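Long-range contacts in SusD-like carbohydrate binding protein (PDB 3LEW), which probably binds carbohydrate at the bacterial outer membrane as a SusD-family protein and so takes part in nutrient capture: residues Asp53-Ser57 against Thr418-Asn422; Tyr291-Leu295 against Arg399-Trp403; Glu355-Asn361 against Gln387-Leu391; Ile394-Arg398 against Asp411-Gln417. All blocks are in the same frame, centred on the assembly; numbering follows the deposited sequence.

Contact 1: residues Asp53-Ser57 against Thr418-Asn422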
loop_
_atom_site.group_PDB
_atom_site.type_symbol
_atom_site.label_atom_id
_atom_site.label_comp_id
_atom_site.label_asym_id
_atom_site.label_seq_id
_atom_site.Cartn_x
_atom_site.Cartn_y
_atom_site.Cartn_z
ATOM N N ASP A 53 3.317 -5.081 4.093
ATOM C CA ASP A 53 4.333 -4.717 5.059
ATOM C C ASP A 53 4.788 -5.872 5.909
ATOM O O ASP A 53 5.966 -5.937 6.259
ATOM C CB ASP A 53 3.832 -3.531 5.925
ATOM C CG ASP A 53 3.741 -2.243 5.125
ATOM O OD1 ASP A 53 4.588 -2.011 4.210
ATOM O OD2 ASP A 53 2.838 -1.440 5.411
ATOM N N ALA A 54 3.883 -6.794 6.271
ATOM C CA ALA A 54 4.271 -7.991 6.990
ATOM C C ALA A 54 5.265 -8.814 6.170
ATOM O O ALA A 54 6.133 -9.490 6.714
ATOM C CB ALA A 54 3.009 -8.856 7.366
HETATM N N MSE A 55 5.178 -8.708 4.855
HETATM C CA MSE A 55 6.066 -9.459 3.966
HETATM C C MSE A 55 7.358 -8.674 3.561
HETATM O O MSE A 55 7.960 -8.953 2.519
HETATM C CB MSE A 55 5.199 -9.862 2.777
HETATM C CG MSE A 55 4.132 -10.903 3.182
HETATM SE SE MSE A 55 2.845 -11.219 1.822
HETATM C CE MSE A 55 3.913 -12.155 0.494
ATOM N N GLY A 56 7.810 -7.770 4.440
ATOM C CA GLY A 56 8.943 -6.943 4.176
ATOM C C GLY A 56 10.050 -7.144 5.208
ATOM O O GLY A 56 10.049 -8.125 5.993
ATOM N N SER A 57 10.990 -6.220 5.201
ATOM C CA SER A 57 12.164 -6.312 6.043
ATOM C C SER A 57 12.006 -5.608 7.355
ATOM O O SER A 57 12.890 -5.748 8.205
ATOM C CB SER A 57 13.375 -5.706 5.298
ATOM O OG SER A 57 13.654 -6.466 4.110
ATOM N N THR A 418 15.828 -8.366 -2.231
ATOM C CA THR A 418 15.521 -9.428 -1.291
ATOM C C THR A 418 15.088 -8.872 0.048
ATOM O O THR A 418 15.512 -7.809 0.487
ATOM C CB THR A 418 16.678 -10.399 -1.091
ATOM O OG1 THR A 418 16.218 -11.520 -0.307
ATOM C CG2 THR A 418 17.913 -9.711 -0.424
ATOM N N VAL A 419 14.176 -9.588 0.699
ATOM C CA VAL A 419 13.851 -9.375 2.106
ATOM C C VAL A 419 15.110 -9.577 2.916
ATOM O O VAL A 419 15.861 -10.508 2.644
ATOM C CB VAL A 419 12.810 -10.419 2.582
ATOM C CG1 VAL A 419 12.735 -10.495 4.144
ATOM C CG2 VAL A 419 11.473 -10.099 1.973
ATOM N N VAL A 420 15.352 -8.738 3.914
ATOM C CA VAL A 420 16.530 -8.867 4.770
ATOM C C VAL A 420 16.043 -8.788 6.224
ATOM O O VAL A 420 15.301 -7.861 6.597
ATOM C CB VAL A 420 17.573 -7.724 4.528
ATOM C CG1 VAL A 420 18.755 -7.836 5.515
ATOM C CG2 VAL A 420 18.089 -7.773 3.089
ATOM N N ARG A 421 16.436 -9.776 7.015
ATOM C CA ARG A 421 16.023 -9.871 8.430
ATOM C C ARG A 421 17.125 -10.449 9.296
ATOM O O ARG A 421 17.440 -11.648 9.214
ATOM C CB ARG A 421 14.791 -10.762 8.584
ATOM C CG ARG A 421 13.532 -10.170 7.903
ATOM C CD ARG A 421 12.339 -11.005 8.148
ATOM N NE ARG A 421 11.149 -10.462 7.472
ATOM C CZ ARG A 421 9.990 -11.100 7.443
ATOM N NH1 ARG A 421 9.887 -12.306 8.002
ATOM N NH2 ARG A 421 8.935 -10.568 6.830
ATOM N N ASN A 422 17.647 -9.615 10.178
ATOM C CA ASN A 422 18.666 -10.037 11.115
ATOM C C ASN A 422 18.127 -10.253 12.527
ATOM O O ASN A 422 17.205 -9.590 12.953
ATOM C CB ASN A 422 19.828 -9.041 11.081
ATOM C CG ASN A 422 20.552 -9.090 9.751
ATOM O OD1 ASN A 422 20.936 -10.172 9.303
ATOM N ND2 ASN A 422 20.683 -7.946 9.084
HETATM O O HOH W 1 14.948 -5.428 1.920
#
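This is a buried loop-to-loop contact, held by polar side chains on backbone atoms, that joins the exit of helix 46-54 in the N-terminal part of this SusD-family fold to the irregular chain following helix 408-414. The touching parts, 54-57 and 418-421, run at 94° end to end and come nearest at Ser57 and Val420, whose CA atoms are 5.2 Å apart. Met55, a selenomethionine, is the first residue to leave the helical conformation, and the turned backbone that follows presents the Gly56 carbonyl to Arg421. That side chain lies extended, with chi2 and chi3 both t, and its guanidinium grips the carbonyl with two donors: NE to Gly56 O at 3.0 Å and NH2 to the same oxygen at 2.8 Å. Its NH1 turns to the backbone oxygens of Asn71, at the end of helix 68-71, and of Phe452. Val419 fills the space beside the turn, its CG2 3.7 Å from Met55 O, and also packs on Ile412. At the crossing point Val420 N donates to Ser57 OG over 2.8 Å at an angle of 169°, and a water 2.7 Å from Ser57 OG donates to Thr418 O at 2.8 Å.

Contact 2: residues Tyr291-Leu295 against Arg399-Trp403; sequences YFRDL and RKELW
Segment 291-295 is a short turn of helical phi/psi, with a Leu295 N to Phe292 O hydrogen bond of 3.1 Å; segment 399-403 is the C-terminal end of helix 387-401 and its exit. The closest CA pair is Leu295 and Lys400, 7.4 Å apart, and the CA-to-CB bonds of Phe292 (chi1 t, chi2 75°) and Leu295 (m, t) point toward the helix end. Arg399 (m, t, p) comes first: its O lies 3.4 Å from Phe292 CE1, at the ring edge, while Leu295 CD1 sits over one face of its guanidinium, 4.0 Å from NH2, which is salt-bridged to Asp58. Lys400 (m, t, p, t) follows, with its CA 3.8 Å from Phe292 CZ and its CE 3.4 Å from Leu295 O. Its NZ pairs with Glu397 and donates to a water at 2.7 Å; the same water lies 2.9 Å from Leu295 O. The contact thus packs the loop between strands 286-288 and 306-309 against a helix terminus in the SusD-family fold. Leu402 (-103/14) leaves helical phi/psi. Trp403 (-50/129, chi1 t, chi2 96°) swings back: Trp403 CD1 lies over the phenyl face, 3.5 Å from Phe292 CZ, with Phe292 and five-membered ring centroids 4.6 Å apart and planes oblique at 39°.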
loop_
_atom_site.group_PDB
_atom_site.type_symbol
_atom_site.label_atom_id
_atom_site.label_comp_id
_atom_site.label_asym_id
_atom_site.label_seq_id
_atom_site.Cartn_x
_atom_site.Cartn_y
_atom_site.Cartn_z
ATOM N N TYR A 291 16.288 -3.171 14.361
ATOM C CA TYR A 291 17.300 -2.614 13.455
ATOM C C TYR A 291 16.793 -1.505 12.514
ATOM O O TYR A 291 17.605 -0.719 12.016
ATOM C CB TYR A 291 17.959 -3.713 12.621
ATOM C CG TYR A 291 18.766 -4.713 13.437
ATOM C CD1 TYR A 291 19.852 -4.302 14.213
ATOM C CD2 TYR A 291 18.406 -6.073 13.465
ATOM C CE1 TYR A 291 20.612 -5.240 14.956
ATOM C CE2 TYR A 291 19.159 -7.010 14.215
ATOM C CZ TYR A 291 20.233 -6.590 14.962
ATOM O OH TYR A 291 20.953 -7.521 15.710
ATOM N N PHE A 292 15.484 -1.435 12.274
ATOM C CA PHE A 292 14.903 -0.357 11.465
ATOM C C PHE A 292 15.144 1.028 12.075
ATOM O O PHE A 292 15.332 1.989 11.356
ATOM C CB PHE A 292 13.419 -0.628 11.290
ATOM C CG PHE A 292 12.655 0.451 10.566
ATOM C CD1 PHE A 292 12.783 0.593 9.209
ATOM C CD2 PHE A 292 11.811 1.305 11.263
ATOM C CE1 PHE A 292 12.034 1.516 8.524
ATOM C CE2 PHE A 292 11.071 2.259 10.585
ATOM C CZ PHE A 292 11.216 2.371 9.215
ATOM N N ARG A 293 15.206 1.115 13.403
ATOM C CA ARG A 293 15.438 2.384 14.085
ATOM C C ARG A 293 16.849 2.918 13.762
ATOM O O ARG A 293 17.041 4.122 13.684
ATOM C CB ARG A 293 15.250 2.231 15.585
ATOM C CG ARG A 293 15.334 3.540 16.390
ATOM C CD ARG A 293 14.935 3.308 17.825
ATOM N NE ARG A 293 14.735 4.545 18.584
ATOM C CZ ARG A 293 15.716 5.312 19.061
ATOM N NH1 ARG A 293 16.996 4.997 18.859
ATOM N NH2 ARG A 293 15.419 6.421 19.743
ATOM N N ASP A 294 17.811 2.020 13.551
ATOM C CA ASP A 294 19.156 2.418 13.156
ATOM C C ASP A 294 19.295 3.026 11.757
ATOM O O ASP A 294 20.374 3.549 11.415
ATOM C CB ASP A 294 20.096 1.204 13.262
ATOM C CG ASP A 294 20.273 0.734 14.683
ATOM O OD1 ASP A 294 20.108 1.580 15.606
ATOM O OD2 ASP A 294 20.605 -0.471 14.867
ATOM N N LEU A 295 18.260 2.938 10.935
ATOM C CA LEU A 295 18.248 3.600 9.646
ATOM C C LEU A 295 18.071 5.108 9.741
ATOM O O LEU A 295 18.260 5.789 8.723
ATOM C CB LEU A 295 17.157 3.023 8.739
ATOM C CG LEU A 295 17.197 1.518 8.439
ATOM C CD1 LEU A 295 16.059 1.092 7.479
ATOM C CD2 LEU A 295 18.574 1.134 7.876
ATOM N N ARG A 399 11.311 3.139 2.727
ATOM C CA ARG A 399 11.072 2.260 3.868
ATOM C C ARG A 399 10.903 3.072 5.141
ATOM O O ARG A 399 10.067 2.729 5.982
ATOM C CB ARG A 399 12.236 1.268 4.020
ATOM C CG ARG A 399 12.223 0.210 2.870
ATOM C CD ARG A 399 13.537 -0.518 2.823
ATOM N NE ARG A 399 13.829 -1.194 4.077
ATOM C CZ ARG A 399 15.027 -1.710 4.370
ATOM N NH1 ARG A 399 16.034 -1.621 3.505
ATOM N NH2 ARG A 399 15.239 -2.326 5.517
ATOM N N LYS A 400 11.682 4.126 5.253
ATOM C CA LYS A 400 11.687 4.962 6.465
ATOM C C LYS A 400 10.414 5.808 6.544
ATOM O O LYS A 400 9.776 5.858 7.581
ATOM C CB LYS A 400 12.913 5.851 6.489
ATOM C CG LYS A 400 14.221 5.112 6.709
ATOM C CD LYS A 400 15.407 6.004 6.356
ATOM C CE LYS A 400 15.537 7.226 7.322
ATOM N NZ LYS A 400 16.541 8.229 6.809
ATOM N N GLU A 401 10.064 6.448 5.452
ATOM C CA GLU A 401 8.927 7.396 5.425
ATOM C C GLU A 401 7.579 6.704 5.321
ATOM O O GLU A 401 6.587 7.225 5.842
ATOM C CB GLU A 401 9.110 8.389 4.266
ATOM C CG GLU A 401 7.936 9.385 4.006
ATOM C CD GLU A 401 7.668 10.371 5.130
ATOM O OE1 GLU A 401 8.517 10.520 6.036
ATOM O OE2 GLU A 401 6.596 11.026 5.098
ATOM N N LEU A 402 7.528 5.584 4.583
ATOM C CA LEU A 402 6.272 4.888 4.259
ATOM C C LEU A 402 6.020 3.611 5.091
ATOM O O LEU A 402 5.147 2.808 4.750
ATOM C CB LEU A 402 6.201 4.551 2.758
ATOM C CG LEU A 402 6.357 5.774 1.848
ATOM C CD1 LEU A 402 6.485 5.326 0.358
ATOM C CD2 LEU A 402 5.216 6.792 2.014
ATOM N N TRP A 403 6.771 3.445 6.160
ATOM C CA TRP A 403 6.659 2.270 7.035
ATOM C C TRP A 403 5.211 2.040 7.417
ATOM O O TRP A 403 4.519 2.952 7.883
ATOM C CB TRP A 403 7.502 2.455 8.316
ATOM C CG TRP A 403 7.518 1.227 9.197
ATOM C CD1 TRP A 403 8.479 0.244 9.219
ATOM C CD2 TRP A 403 6.499 0.811 10.156
ATOM N NE1 TRP A 403 8.146 -0.724 10.157
ATOM C CE2 TRP A 403 6.931 -0.393 10.727
ATOM C CE3 TRP A 403 5.283 1.356 10.584
ATOM C CZ2 TRP A 403 6.169 -1.082 11.667
ATOM C CZ3 TRP A 403 4.539 0.657 11.529
ATOM C CH2 TRP A 403 5.004 -0.531 12.063
HETATM O O HOH W 2 19.163 7.472 6.534
#

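Contact 3: residues Glu355-Asn361 against Gln387-Leu391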
loop_
_atom_site.group_PDB
_atom_site.type_symbol
_atom_site.label_atom_id
_atom_site.label_comp_id
_atom_site.label_asym_id
_atom_site.label_seq_id
_atom_site.Cartn_x
_atom_site.Cartn_y
_atom_site.Cartn_z
ATOM N N GLU A 355 12.907 9.165 -7.551
ATOM C CA GLU A 355 13.313 7.900 -8.155
ATOM C C GLU A 355 13.261 7.914 -9.698
ATOM O O GLU A 355 14.178 7.427 -10.369
ATOM C CB GLU A 355 12.458 6.747 -7.585
ATOM C CG GLU A 355 12.951 5.407 -8.067
ATOM C CD GLU A 355 12.253 4.196 -7.422
ATOM O OE1 GLU A 355 11.601 4.345 -6.355
ATOM O OE2 GLU A 355 12.439 3.068 -7.996
ATOM N N ALA A 356 12.187 8.483 -10.262
ATOM C CA ALA A 356 12.086 8.599 -11.702
ATOM C C ALA A 356 13.260 9.432 -12.227
ATOM O O ALA A 356 13.929 9.063 -13.195
ATOM C CB ALA A 356 10.763 9.247 -12.075
ATOM N N LYS A 357 13.534 10.539 -11.554
ATOM C CA LYS A 357 14.662 11.374 -11.962
ATOM C C LYS A 357 16.052 10.648 -11.868
ATOM O O LYS A 357 16.927 10.863 -12.713
ATOM C CB LYS A 357 14.644 12.704 -11.201
ATOM C CG LYS A 357 13.547 13.632 -11.712
ATOM C CD LYS A 357 13.347 14.845 -10.829
ATOM C CE LYS A 357 12.349 15.821 -11.493
ATOM N NZ LYS A 357 11.990 16.951 -10.530
ATOM N N ALA A 358 16.235 9.811 -10.858
ATOM C CA ALA A 358 17.479 9.021 -10.691
ATOM C C ALA A 358 17.666 8.095 -11.893
ATOM O O ALA A 358 18.736 8.046 -12.469
ATOM C CB ALA A 358 17.467 8.223 -9.382
ATOM N N HIS A 359 16.595 7.443 -12.324
ATOM C CA HIS A 359 16.635 6.600 -13.528
ATOM C C HIS A 359 16.906 7.366 -14.801
ATOM O O HIS A 359 17.511 6.830 -15.724
ATOM C CB HIS A 359 15.344 5.780 -13.691
ATOM C CG HIS A 359 15.309 4.568 -12.819
ATOM N ND1 HIS A 359 16.084 3.457 -13.088
ATOM C CD2 HIS A 359 14.661 4.310 -11.668
ATOM C CE1 HIS A 359 15.875 2.552 -12.151
ATOM N NE2 HIS A 359 15.033 3.043 -11.270
ATOM N N LEU A 360 16.461 8.620 -14.856
ATOM C CA LEU A 360 16.679 9.491 -16.001
ATOM C C LEU A 360 18.014 10.258 -15.954
ATOM O O LEU A 360 18.327 11.030 -16.858
ATOM C CB LEU A 360 15.534 10.501 -16.082
ATOM C CG LEU A 360 14.159 9.920 -16.439
ATOM C CD1 LEU A 360 13.087 10.994 -16.302
ATOM C CD2 LEU A 360 14.169 9.386 -17.863
ATOM N N ASN A 361 18.776 10.063 -14.877
ATOM C CA ASN A 361 19.988 10.833 -14.617
ATOM C C ASN A 361 19.809 12.337 -14.566
ATOM O O ASN A 361 20.680 13.109 -14.970
ATOM C CB ASN A 361 21.095 10.394 -15.543
ATOM C CG ASN A 361 21.963 9.389 -14.865
ATOM O OD1 ASN A 361 21.770 8.184 -15.032
ATOM N ND2 ASN A 361 22.876 9.877 -14.007
ATOM N N GLN A 387 24.270 6.401 -9.781
ATOM C CA GLN A 387 22.839 6.198 -10.014
ATOM C C GLN A 387 22.371 5.034 -9.127
ATOM O O GLN A 387 21.336 5.158 -8.453
ATOM C CB GLN A 387 22.558 5.930 -11.504
ATOM C CG GLN A 387 21.091 5.661 -11.825
ATOM C CD GLN A 387 20.863 5.098 -13.239
ATOM O OE1 GLN A 387 21.294 3.989 -13.547
ATOM N NE2 GLN A 387 20.204 5.867 -14.093
ATOM N N GLN A 388 23.132 3.933 -9.081
ATOM C CA GLN A 388 22.702 2.784 -8.274
ATOM C C GLN A 388 22.635 3.110 -6.767
ATOM O O GLN A 388 21.678 2.711 -6.106
ATOM C CB GLN A 388 23.584 1.548 -8.497
ATOM C CG GLN A 388 23.051 0.256 -7.828
ATOM C CD GLN A 388 21.618 -0.161 -8.266
ATOM O OE1 GLN A 388 21.180 0.083 -9.415
ATOM N NE2 GLN A 388 20.871 -0.789 -7.326
ATOM N N ASP A 389 23.642 3.807 -6.236
ATOM C CA ASP A 389 23.654 4.174 -4.809
ATOM C C ASP A 389 22.568 5.212 -4.484
ATOM O O ASP A 389 22.009 5.185 -3.391
ATOM C CB ASP A 389 25.017 4.715 -4.357
ATOM C CG ASP A 389 26.078 3.614 -4.208
ATOM O OD1 ASP A 389 25.714 2.410 -4.175
ATOM O OD2 ASP A 389 27.268 3.985 -4.131
ATOM N N LEU A 390 22.282 6.107 -5.422
ATOM C CA LEU A 390 21.178 7.079 -5.256
ATOM C C LEU A 390 19.863 6.351 -5.216
ATOM O O LEU A 390 19.052 6.593 -4.319
ATOM C CB LEU A 390 21.157 8.114 -6.381
ATOM C CG LEU A 390 20.040 9.163 -6.240
ATOM C CD1 LEU A 390 20.097 9.922 -4.888
ATOM C CD2 LEU A 390 20.123 10.107 -7.469
ATOM N N LEU A 391 19.639 5.421 -6.147
ATOM C CA LEU A 391 18.447 4.579 -6.068
ATOM C C LEU A 391 18.323 3.854 -4.738
ATOM O O LEU A 391 17.248 3.845 -4.126
ATOM C CB LEU A 391 18.392 3.591 -7.234
ATOM C CG LEU A 391 18.103 4.182 -8.582
ATOM C CD1 LEU A 391 18.369 3.127 -9.687
ATOM C CD2 LEU A 391 16.663 4.708 -8.623
#
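Two antiparallel helices pack here in the helical part of the SusD-family fold, whose sequence families belong to the TPR clan: the end of helix 346-359 against the start of helix 387-401, short-segment axes approaching to 9.7 Å at 170°. Leu391 has the largest buried area. Its CD2 lies 3.7 Å from Ala358 CB and 3.8 Å from Glu355 CG, while CD1 makes a CH-pi contact over the face of the His359 ring, 3.9 Å from the centroid and 30° off the normal. That imidazole also stacks with Trp219 of helix 219-232. The CA-to-CB bond of Ala358 points toward the partner helix, and its small methyl, also 3.8 Å from Leu390 CD2, allows the backbones to approach: its CA is 6.1 Å from that of Gln387. Gln387, next in buried area after Leu391, reaches the C-terminal end of helix 346-359, where Asn361, with positive phi, closes a Schellman motif. Ala358 O receives Asn361 N there at 3.1 Å and also accepts Gln387 NE2 at 3.1 Å and 152°.

Contact 4: residues Ile394-Arg398 against Asp411-Gln417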
loop_
_atom_site.group_PDB
_atom_site.type_symbol
_atom_site.label_atom_id
_atom_site.label_comp_id
_atom_site.label_asym_id
_atom_site.label_seq_id
_atom_site.Cartn_x
_atom_site.Cartn_y
_atom_site.Cartn_z
ATOM N N ILE A 394 17.223 6.282 -2.078
ATOM C CA ILE A 394 15.794 6.573 -2.274
ATOM C C ILE A 394 14.913 5.427 -1.749
ATOM O O ILE A 394 13.952 5.645 -1.015
ATOM C CB ILE A 394 15.482 6.945 -3.739
ATOM C CG1 ILE A 394 16.217 8.220 -4.101
ATOM C CG2 ILE A 394 13.927 7.098 -3.942
ATOM C CD1 ILE A 394 16.145 8.581 -5.565
ATOM N N TRP A 395 15.261 4.204 -2.098
ATOM C CA TRP A 395 14.535 3.022 -1.609
ATOM C C TRP A 395 14.556 2.941 -0.066
ATOM O O TRP A 395 13.555 2.516 0.548
ATOM C CB TRP A 395 15.113 1.756 -2.210
ATOM C CG TRP A 395 14.963 1.664 -3.722
ATOM C CD1 TRP A 395 14.037 2.304 -4.509
ATOM C CD2 TRP A 395 15.722 0.837 -4.590
ATOM N NE1 TRP A 395 14.208 1.930 -5.824
ATOM C CE2 TRP A 395 15.250 1.055 -5.901
ATOM C CE3 TRP A 395 16.810 -0.026 -4.399
ATOM C CZ2 TRP A 395 15.791 0.388 -7.015
ATOM C CZ3 TRP A 395 17.360 -0.669 -5.516
ATOM C CH2 TRP A 395 16.837 -0.463 -6.797
ATOM N N LEU A 396 15.680 3.303 0.553
ATOM C CA LEU A 396 15.772 3.307 2.011
ATOM C C LEU A 396 14.853 4.367 2.591
ATOM O O LEU A 396 14.140 4.110 3.562
ATOM C CB LEU A 396 17.201 3.512 2.516
ATOM C CG LEU A 396 18.035 2.228 2.532
ATOM C CD1 LEU A 396 19.517 2.566 2.525
ATOM C CD2 LEU A 396 17.672 1.376 3.728
ATOM N N GLU A 397 14.857 5.545 1.995
ATOM C CA GLU A 397 13.957 6.620 2.476
ATOM C C GLU A 397 12.475 6.240 2.285
ATOM O O GLU A 397 11.640 6.612 3.111
ATOM C CB GLU A 397 14.329 7.975 1.838
ATOM C CG GLU A 397 13.752 9.178 2.545
ATOM C CD GLU A 397 14.187 9.313 3.993
ATOM O OE1 GLU A 397 15.385 9.155 4.319
ATOM O OE2 GLU A 397 13.279 9.515 4.814
ATOM N N ARG A 398 12.119 5.501 1.218
ATOM C CA ARG A 398 10.765 4.940 1.122
ATOM C C ARG A 398 10.409 4.048 2.330
ATOM O O ARG A 398 9.325 4.159 2.856
ATOM C CB ARG A 398 10.580 4.106 -0.163
ATOM C CG ARG A 398 10.593 4.931 -1.424
ATOM C CD ARG A 398 10.506 4.042 -2.693
ATOM N NE ARG A 398 9.276 3.292 -2.722
ATOM C CZ ARG A 398 8.109 3.696 -3.231
ATOM N NH1 ARG A 398 7.985 4.858 -3.830
ATOM N NH2 ARG A 398 7.041 2.906 -3.130
ATOM N N ASP A 411 7.730 -2.849 -3.265
ATOM C CA ASP A 411 9.097 -2.421 -3.580
ATOM C C ASP A 411 10.045 -3.587 -3.767
ATOM O O ASP A 411 10.852 -3.568 -4.685
ATOM C CB ASP A 411 9.637 -1.493 -2.518
ATOM C CG ASP A 411 9.018 -0.100 -2.580
ATOM O OD1 ASP A 411 8.305 0.279 -3.562
ATOM O OD2 ASP A 411 9.239 0.655 -1.602
ATOM N N ILE A 412 9.940 -4.614 -2.911
ATOM C CA ILE A 412 10.747 -5.841 -3.034
ATOM C C ILE A 412 10.554 -6.482 -4.428
ATOM O O ILE A 412 11.520 -6.868 -5.123
ATOM C CB ILE A 412 10.400 -6.816 -1.875
ATOM C CG1 ILE A 412 11.099 -6.291 -0.601
ATOM C CG2 ILE A 412 10.860 -8.283 -2.169
ATOM C CD1 ILE A 412 10.620 -6.906 0.709
ATOM N N ILE A 413 9.315 -6.576 -4.831
ATOM C CA ILE A 413 8.934 -7.132 -6.150
ATOM C C ILE A 413 9.469 -6.233 -7.286
ATOM O O ILE A 413 10.259 -6.680 -8.106
ATOM C CB ILE A 413 7.439 -7.305 -6.291
ATOM C CG1 ILE A 413 6.907 -8.458 -5.414
ATOM C CG2 ILE A 413 7.055 -7.644 -7.717
ATOM C CD1 ILE A 413 5.338 -8.581 -5.326
ATOM N N ARG A 414 9.056 -4.971 -7.315
ATOM C CA ARG A 414 9.392 -4.141 -8.492
ATOM C C ARG A 414 10.883 -3.861 -8.638
ATOM O O ARG A 414 11.391 -3.713 -9.743
ATOM C CB ARG A 414 8.584 -2.860 -8.487
ATOM C CG ARG A 414 9.076 -1.809 -7.482
ATOM C CD ARG A 414 8.143 -0.625 -7.390
ATOM N NE ARG A 414 8.669 0.310 -6.407
ATOM C CZ ARG A 414 9.594 1.237 -6.665
ATOM N NH1 ARG A 414 10.030 1.436 -7.879
ATOM N NH2 ARG A 414 10.069 1.986 -5.671
ATOM N N ASN A 415 11.612 -3.815 -7.533
ATOM C CA ASN A 415 13.058 -3.537 -7.581
ATOM C C ASN A 415 13.932 -4.809 -7.653
ATOM O O ASN A 415 15.162 -4.719 -7.687
ATOM C CB ASN A 415 13.471 -2.713 -6.363
ATOM C CG ASN A 415 12.775 -1.365 -6.292
ATOM O OD1 ASN A 415 12.412 -0.792 -7.302
ATOM N ND2 ASN A 415 12.668 -0.827 -5.080
ATOM N N GLN A 416 13.296 -5.985 -7.625
ATOM C CA GLN A 416 14.013 -7.281 -7.601
ATOM C C GLN A 416 14.983 -7.335 -6.427
ATOM O O GLN A 416 16.129 -7.783 -6.547
ATOM C CB GLN A 416 14.688 -7.594 -8.935
ATOM C CG GLN A 416 13.707 -7.716 -10.078
ATOM C CD GLN A 416 14.360 -8.163 -11.349
ATOM O OE1 GLN A 416 14.916 -9.291 -11.438
ATOM N NE2 GLN A 416 14.346 -7.293 -12.341
ATOM N N GLN A 417 14.501 -6.894 -5.270
ATOM C CA GLN A 417 15.311 -6.908 -4.084
ATOM C C GLN A 417 15.010 -8.131 -3.264
ATOM O O GLN A 417 14.092 -8.887 -3.585
ATOM C CB GLN A 417 15.079 -5.615 -3.293
ATOM C CG GLN A 417 15.782 -4.409 -3.911
ATOM C CD GLN A 417 15.530 -3.178 -3.091
ATOM O OE1 GLN A 417 14.407 -2.664 -3.057
ATOM N NE2 GLN A 417 16.565 -2.710 -2.385
HETATM O O HOH W 3 12.097 0.749 -1.019
#
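A salt-bridge network of Arg398, Asp411 and Arg414 joins helix 387-401 to helix 408-414 in the C-terminal part of the SusD-family fold. Arg398 NE donates to Asp411 OD2 at 2.9 Å and 177°, essentially linear, while Arg398 NH2 to Asp411 OD1, also 2.9 Å, is weak at 122°. Arg414, one helical turn beyond Asp411, gives OD1 its NE at 2.9 Å and NH2 at 3.2 Å. A water donates to Trp395 O at 2.8 Å and to Asp411 OD2 at 2.9 Å. Beside the charges, Asn415 CB makes a CH-pi contact with the six-membered ring of Trp395, 4.1 Å from its centroid and 17° off the normal; Asn415 ND2 donates to Gln417 OE1 at 3.2 Å. The Trp395 indole NH is directed to Glu355. The two arginines crowd together, Arg398 NE lying 3.3 Å from Arg414 NH2, so the carboxylate between them offsets like-charge repulsion, and a second acid, Glu355, which is salt-bridged to Arg414, helps balance the buried positive charge.

Overall arrangement
Helix 387-401 gives its end to contact 2, its start to contact 3 and its middle to contact 4. Contacts 1 and 2 are buried; contacts 3 and 4 are partly so, and contact 3 is farthest from the chain's centre, about 22 Å from centre to centre. Their chemistry does not simply follow depth: 1 is polar recognition of backbone, 2 mainly ring and aliphatic packing with a shared water, 3 largely apolar, 4 ionic beside a tryptophan packed on Asn415. Glu355 of contact 3 joins contact 4 through its OE1, 2.9 Å from Arg414 NH2. Contact 1 meets contact 4 by packing, with Val419 CG2 3.5 Å from Ile412 CD1, and its loop encloses the other three.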